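Local coordinates for ripening-associated protein (Musa acuminata, PDB 4PIT) that binds mannose-containing sugars as a jacalin-related lectin of banana, at residues A17-V29 with A117-G129. The protein carries 1 engineered substitution. Residues are numbered along the deposited sequence; the frame is centred on the assembly and turned at random.
Sequences AFDMGPAYRIISV and AAGKISGFFGRGG. With MAN (alpha-D-mannopyranose), chain F; GOL (glycerol), chain L.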
loop_
_atom_site.group_PDB
_atom_site.type_symbol
_atom_site.label_atom_id
_atom_site.label_comp_id
_atom_site.label_asym_id
_atom_site.label_seq_id
_atom_site.Cartn_x
_atom_site.Cartn_y
_atom_site.Cartn_z
ATOM N N ALA B 17 8.085 -17.009 7.222
ATOM C CA ALA B 17 6.824 -16.260 7.181
ATOM C C ALA B 17 6.062 -16.371 8.470
ATOM O O ALA B 17 6.049 -17.420 9.126
ATOM C CB ALA B 17 5.944 -16.797 6.060
ATOM N N PHE B 18 5.394 -15.305 8.805
ATOM C CA PHE B 18 4.455 -15.270 9.919
ATOM C C PHE B 18 3.154 -14.632 9.451
ATOM O O PHE B 18 3.140 -13.838 8.502
ATOM C CB PHE B 18 5.009 -14.523 11.138
ATOM C CG PHE B 18 5.204 -13.041 10.937
ATOM C CD1 PHE B 18 4.177 -12.144 11.213
ATOM C CD2 PHE B 18 6.448 -12.533 10.584
ATOM C CE1 PHE B 18 4.382 -10.764 11.102
ATOM C CE2 PHE B 18 6.652 -11.156 10.458
ATOM C CZ PHE B 18 5.627 -10.276 10.730
ATOM N N ASP B 19 2.057 -14.941 10.152
ATOM C CA ASP B 19 0.754 -14.414 9.774
ATOM C C ASP B 19 -0.154 -14.479 10.995
ATOM O O ASP B 19 -0.590 -15.568 11.399
ATOM C CB ASP B 19 0.200 -15.227 8.585
ATOM C CG ASP B 19 -1.100 -14.694 8.006
ATOM O OD1 ASP B 19 -1.671 -13.761 8.595
ATOM O OD2 ASP B 19 -1.586 -15.274 7.007
ATOM N N MET B 20 -0.454 -13.305 11.572
ATOM C CA MET B 20 -1.302 -13.164 12.770
ATOM C C MET B 20 -2.773 -13.413 12.442
ATOM O O MET B 20 -3.556 -13.779 13.315
ATOM C CB MET B 20 -1.102 -11.715 13.222
ATOM C CG MET B 20 -1.432 -11.390 14.589
ATOM S SD MET B 20 -1.157 -9.577 14.595
ATOM C CE MET B 20 -2.494 -9.178 15.706
ATOM N N GLY B 21 -3.168 -13.133 11.208
ATOM C CA GLY B 21 -4.570 -13.173 10.840
ATOM C C GLY B 21 -5.227 -11.849 11.199
ATOM O O GLY B 21 -4.630 -10.982 11.840
ATOM N N PRO B 22 -6.526 -11.737 10.857
ATOM C CA PRO B 22 -7.257 -10.482 11.072
ATOM C C PRO B 22 -8.262 -10.484 12.218
ATOM O O PRO B 22 -9.049 -9.549 12.296
ATOM C CB PRO B 22 -8.057 -10.389 9.780
ATOM C CG PRO B 22 -8.426 -11.799 9.486
ATOM C CD PRO B 22 -7.315 -12.685 10.057
ATOM N N ALA B 23 -8.280 -11.519 13.060
ATOM C CA ALA B 23 -9.344 -11.646 14.047
ATOM C C ALA B 23 -9.125 -10.947 15.378
ATOM O O ALA B 23 -10.086 -10.845 16.161
ATOM C CB ALA B 23 -9.594 -13.118 14.314
ATOM N N TYR B 24 -7.899 -10.502 15.671
ATOM C CA TYR B 24 -7.584 -10.005 17.010
ATOM C C TYR B 24 -7.633 -8.510 17.116
ATOM O O TYR B 24 -7.573 -7.812 16.090
ATOM C CB TYR B 24 -6.164 -10.469 17.366
ATOM C CG TYR B 24 -5.912 -11.950 17.178
ATOM C CD1 TYR B 24 -6.819 -12.900 17.650
ATOM C CD2 TYR B 24 -4.739 -12.405 16.601
ATOM C CE1 TYR B 24 -6.592 -14.266 17.470
ATOM C CE2 TYR B 24 -4.482 -13.768 16.460
ATOM C CZ TYR B 24 -5.416 -14.692 16.881
ATOM O OH TYR B 24 -5.157 -16.033 16.691
ATOM N N ARG B 25 -7.748 -8.014 18.367
ATOM C CA ARG B 25 -7.732 -6.576 18.593
ATOM C C ARG B 25 -6.308 -6.166 18.974
ATOM O O ARG B 25 -5.851 -6.469 20.078
ATOM C CB ARG B 25 -8.713 -6.165 19.683
ATOM C CG ARG B 25 -8.670 -4.655 19.876
ATOM C CD ARG B 25 -9.535 -4.210 21.022
ATOM N NE ARG B 25 -9.471 -2.762 21.172
ATOM C CZ ARG B 25 -10.241 -2.070 22.006
ATOM N NH1 ARG B 25 -11.130 -2.695 22.774
ATOM N NH2 ARG B 25 -10.125 -0.752 22.086
ATOM N N ILE B 26 -5.625 -5.453 18.085
ATOM C CA ILE B 26 -4.265 -4.985 18.386
ATOM C C ILE B 26 -4.363 -3.942 19.474
ATOM O O ILE B 26 -5.130 -2.971 19.304
ATOM C CB ILE B 26 -3.574 -4.400 17.140
ATOM C CG1 ILE B 26 -3.357 -5.455 16.054
ATOM C CG2 ILE B 26 -2.250 -3.716 17.495
ATOM C CD1 ILE B 26 -3.254 -4.761 14.641
ATOM N N ILE B 27 -3.568 -4.094 20.558
ATOM C CA ILE B 27 -3.572 -3.050 21.597
ATOM C C ILE B 27 -2.228 -2.316 21.643
ATOM O O ILE B 27 -2.211 -1.155 22.043
ATOM C CB ILE B 27 -4.019 -3.568 22.964
ATOM C CG1 ILE B 27 -3.099 -4.636 23.527
ATOM C CG2 ILE B 27 -5.496 -4.048 22.898
ATOM C CD1 ILE B 27 -3.317 -4.875 25.117
ATOM N N SER B 28 -1.109 -2.958 21.241
ATOM C CA SER B 28 0.163 -2.255 21.187
ATOM C C SER B 28 1.116 -2.972 20.248
ATOM O O SER B 28 0.961 -4.172 19.959
ATOM C CB SER B 28 0.794 -2.068 22.560
ATOM O OG SER B 28 1.147 -3.304 23.144
ATOM N N VAL B 29 2.056 -2.191 19.708
ATOM C CA VAL B 29 3.100 -2.680 18.837
ATOM C C VAL B 29 4.413 -2.180 19.414
ATOM O O VAL B 29 4.552 -0.982 19.617
ATOM C CB VAL B 29 2.877 -2.211 17.370
ATOM C CG1 VAL B 29 4.059 -2.583 16.473
ATOM C CG2 VAL B 29 1.572 -2.795 16.791
ATOM N N ALA B 117 -6.676 6.148 3.071
ATOM C CA ALA B 117 -7.690 7.201 2.998
ATOM C C ALA B 117 -8.974 6.773 3.717
ATOM O O ALA B 117 -9.660 7.611 4.320
ATOM C CB ALA B 117 -7.992 7.554 1.549
ATOM N N ALA B 118 -9.327 5.490 3.620
ATOM C CA ALA B 118 -10.497 4.936 4.309
ATOM C C ALA B 118 -10.194 3.513 4.717
ATOM O O ALA B 118 -9.931 2.649 3.889
ATOM C CB ALA B 118 -11.740 5.005 3.417
ATOM N N GLY B 119 -10.112 3.312 6.020
ATOM C CA GLY B 119 -9.847 2.001 6.585
ATOM C C GLY B 119 -8.827 2.063 7.688
ATOM O O GLY B 119 -8.299 3.124 8.020
ATOM N N LYS B 120 -8.507 0.898 8.226
ATOM C CA LYS B 120 -7.533 0.805 9.304
ATOM C C LYS B 120 -6.873 -0.572 9.261
ATOM O O LYS B 120 -7.376 -1.497 8.609
ATOM C CB LYS B 120 -8.203 1.028 10.674
ATOM C CG LYS B 120 -9.239 -0.057 11.048
ATOM C CD LYS B 120 -9.822 0.273 12.443
ATOM C CE LYS B 120 -11.177 -0.363 12.606
ATOM N NZ LYS B 120 -11.058 -1.716 13.197
ATOM N N ILE B 121 -5.727 -0.662 9.935
ATOM C CA ILE B 121 -4.985 -1.921 10.017
ATOM C C ILE B 121 -5.614 -2.800 11.058
ATOM O O ILE B 121 -5.839 -2.351 12.202
ATOM C CB ILE B 121 -3.507 -1.616 10.333
ATOM C CG1 ILE B 121 -2.895 -0.950 9.071
ATOM C CG2 ILE B 121 -2.745 -2.895 10.743
ATOM C CD1 ILE B 121 -1.582 -0.217 9.364
ATOM N N SER B 122 -5.850 -4.078 10.699
ATOM C CA SER B 122 -6.472 -4.989 11.655
ATOM C C SER B 122 -5.627 -6.218 12.004
ATOM O O SER B 122 -6.086 -7.060 12.790
ATOM C CB SER B 122 -7.812 -5.459 11.103
ATOM O OG SER B 122 -7.625 -6.095 9.849
ATOM N N GLY B 123 -4.425 -6.347 11.442
ATOM C CA GLY B 123 -3.566 -7.480 11.727
ATOM C C GLY B 123 -2.299 -7.344 10.905
ATOM O O GLY B 123 -2.193 -6.478 10.026
ATOM N N PHE B 124 -1.357 -8.244 11.164
ATOM C CA PHE B 124 -0.057 -8.232 10.524
ATOM C C PHE B 124 0.339 -9.570 9.981
ATOM O O PHE B 124 -0.042 -10.613 10.491
ATOM C CB PHE B 124 1.034 -7.826 11.548
ATOM C CG PHE B 124 0.944 -6.391 11.986
ATOM C CD1 PHE B 124 1.454 -5.375 11.188
ATOM C CD2 PHE B 124 0.390 -6.058 13.217
ATOM C CE1 PHE B 124 1.391 -4.043 11.595
ATOM C CE2 PHE B 124 0.337 -4.721 13.628
ATOM C CZ PHE B 124 0.852 -3.726 12.817
ATOM N N PHE B 125 1.183 -9.530 8.966
ATOM C CA PHE B 125 1.851 -10.717 8.429
ATOM C C PHE B 125 3.220 -10.235 7.938
ATOM O O PHE B 125 3.474 -9.026 7.908
ATOM C CB PHE B 125 1.022 -11.439 7.335
ATOM C CG PHE B 125 0.825 -10.678 6.050
ATOM C CD1 PHE B 125 -0.143 -9.681 5.953
ATOM C CD2 PHE B 125 1.652 -10.915 4.949
ATOM C CE1 PHE B 125 -0.325 -8.967 4.751
ATOM C CE2 PHE B 125 1.465 -10.202 3.745
ATOM C CZ PHE B 125 0.482 -9.224 3.663
ATOM N N GLY B 126 4.106 -11.158 7.602
ATOM C CA GLY B 126 5.414 -10.763 7.070
ATOM C C GLY B 126 6.408 -11.882 7.190
ATOM O O GLY B 126 6.038 -13.058 7.051
ATOM N N ARG B 127 7.691 -11.525 7.354
ATOM C CA ARG B 127 8.750 -12.529 7.461
ATOM C C ARG B 127 9.765 -12.017 8.467
ATOM O O ARG B 127 10.014 -10.809 8.545
ATOM C CB ARG B 127 9.438 -12.777 6.085
ATOM C CG ARG B 127 8.473 -13.248 4.972
ATOM C CD ARG B 127 9.231 -13.558 3.663
ATOM N NE ARG B 127 10.025 -14.760 3.851
ATOM C CZ ARG B 127 9.581 -15.992 3.665
ATOM N NH1 ARG B 127 10.370 -17.025 3.908
ATOM N NH2 ARG B 127 8.327 -16.206 3.264
ATOM N N GLY B 128 10.301 -12.938 9.254
ATOM C CA GLY B 128 11.297 -12.574 10.263
ATOM C C GLY B 128 12.406 -13.599 10.369
ATOM O O GLY B 128 12.171 -14.793 10.193
ATOM N N GLY B 129 13.604 -13.124 10.684
ATOM C CA GLY B 129 14.795 -13.964 10.861
ATOM C C GLY B 129 15.616 -13.342 11.962
ATOM O O GLY B 129 15.094 -13.109 13.063
HETATM C C1 MAN F . 19.412 -14.281 9.084
HETATM C C2 MAN F . 18.541 -15.418 8.568
HETATM C C3 MAN F . 17.950 -15.061 7.206
HETATM C C4 MAN F . 17.216 -13.722 7.274
HETATM C C5 MAN F . 18.129 -12.647 7.858
HETATM C C6 MAN F . 17.430 -11.331 8.086
HETATM O O2 MAN F . 17.487 -15.620 9.512
HETATM O O3 MAN F . 17.078 -16.084 6.744
HETATM O O4 MAN F . 16.843 -13.320 5.958
HETATM O O5 MAN F . 18.653 -13.061 9.137
HETATM O O6 MAN F . 16.368 -11.480 9.035
HETATM C C1 GOL L . -5.892 -1.685 15.064
HETATM O O1 GOL L . -5.842 -0.512 14.256
HETATM C C2 GOL L . -7.186 -1.796 15.841
HETATM O O2 GOL L . -8.297 -1.392 15.037
HETATM C C3 GOL L . -7.452 -3.169 16.419
HETATM O O3 GOL L . -7.071 -4.219 15.538
HETATM O O HOH W 1 -5.646 -9.654 14.059
#
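Phe18 and Gly126 face each other as a hydrogen-bonded antiparallel pair, Phe18 N giving to Gly126 O at 2.9 Å and Gly126 N to Phe18 O at 3.0 Å. Strand 17-19 runs antiparallel (165°) to 120-128, at the edge of its sheet within this chain. Two residues on, Met20 N gives a hydrogen bond to Phe124 O at 2.9 Å. The chain turns from Asp19, whose OD1 takes Gly21 N in an Asx turn and also bonds Tyr138 OH, while OD2 forms a salt bridge with Lys6; it returns as strand 25-29, nearly at right angles (86°) to 120-128. A water holds the turn to the strand, linking Gly21 O, Tyr24 N and Ser122 O. The 20-24 turn carries the chain from one to another of the three four-stranded sheets of the jacalin-like beta-prism, and Gly129, just past the strand, belongs to a mannose pocket.

With chi1 at 67°, Phe18 CG sits between its own N and carbonyl carbon, and the ring folds down flat over Gly126: Gly126 CA lies 3.9 Å from the ring centroid, a CH-pi contact. Gly126 has no CB to lift the ring away, and Tyr55 also stacks with Phe18. Between the sheets, Phe124 is approached at its ring edge by Met20 SD, a Met-aromatic contact, while Ile26 CD1 comes to Phe124 CE2 at 3.7 Å. Val29, pointing against Phe124 from the facing sheet, brings CG2 to within 3.9 Å of Phe124 CE2. On the face opposite Phe18, the Arg127 guanidinium has Ala17 N over one face, toward its rim, its NE and NH1 bonded to the carbonyls of Gly14 and Gly15.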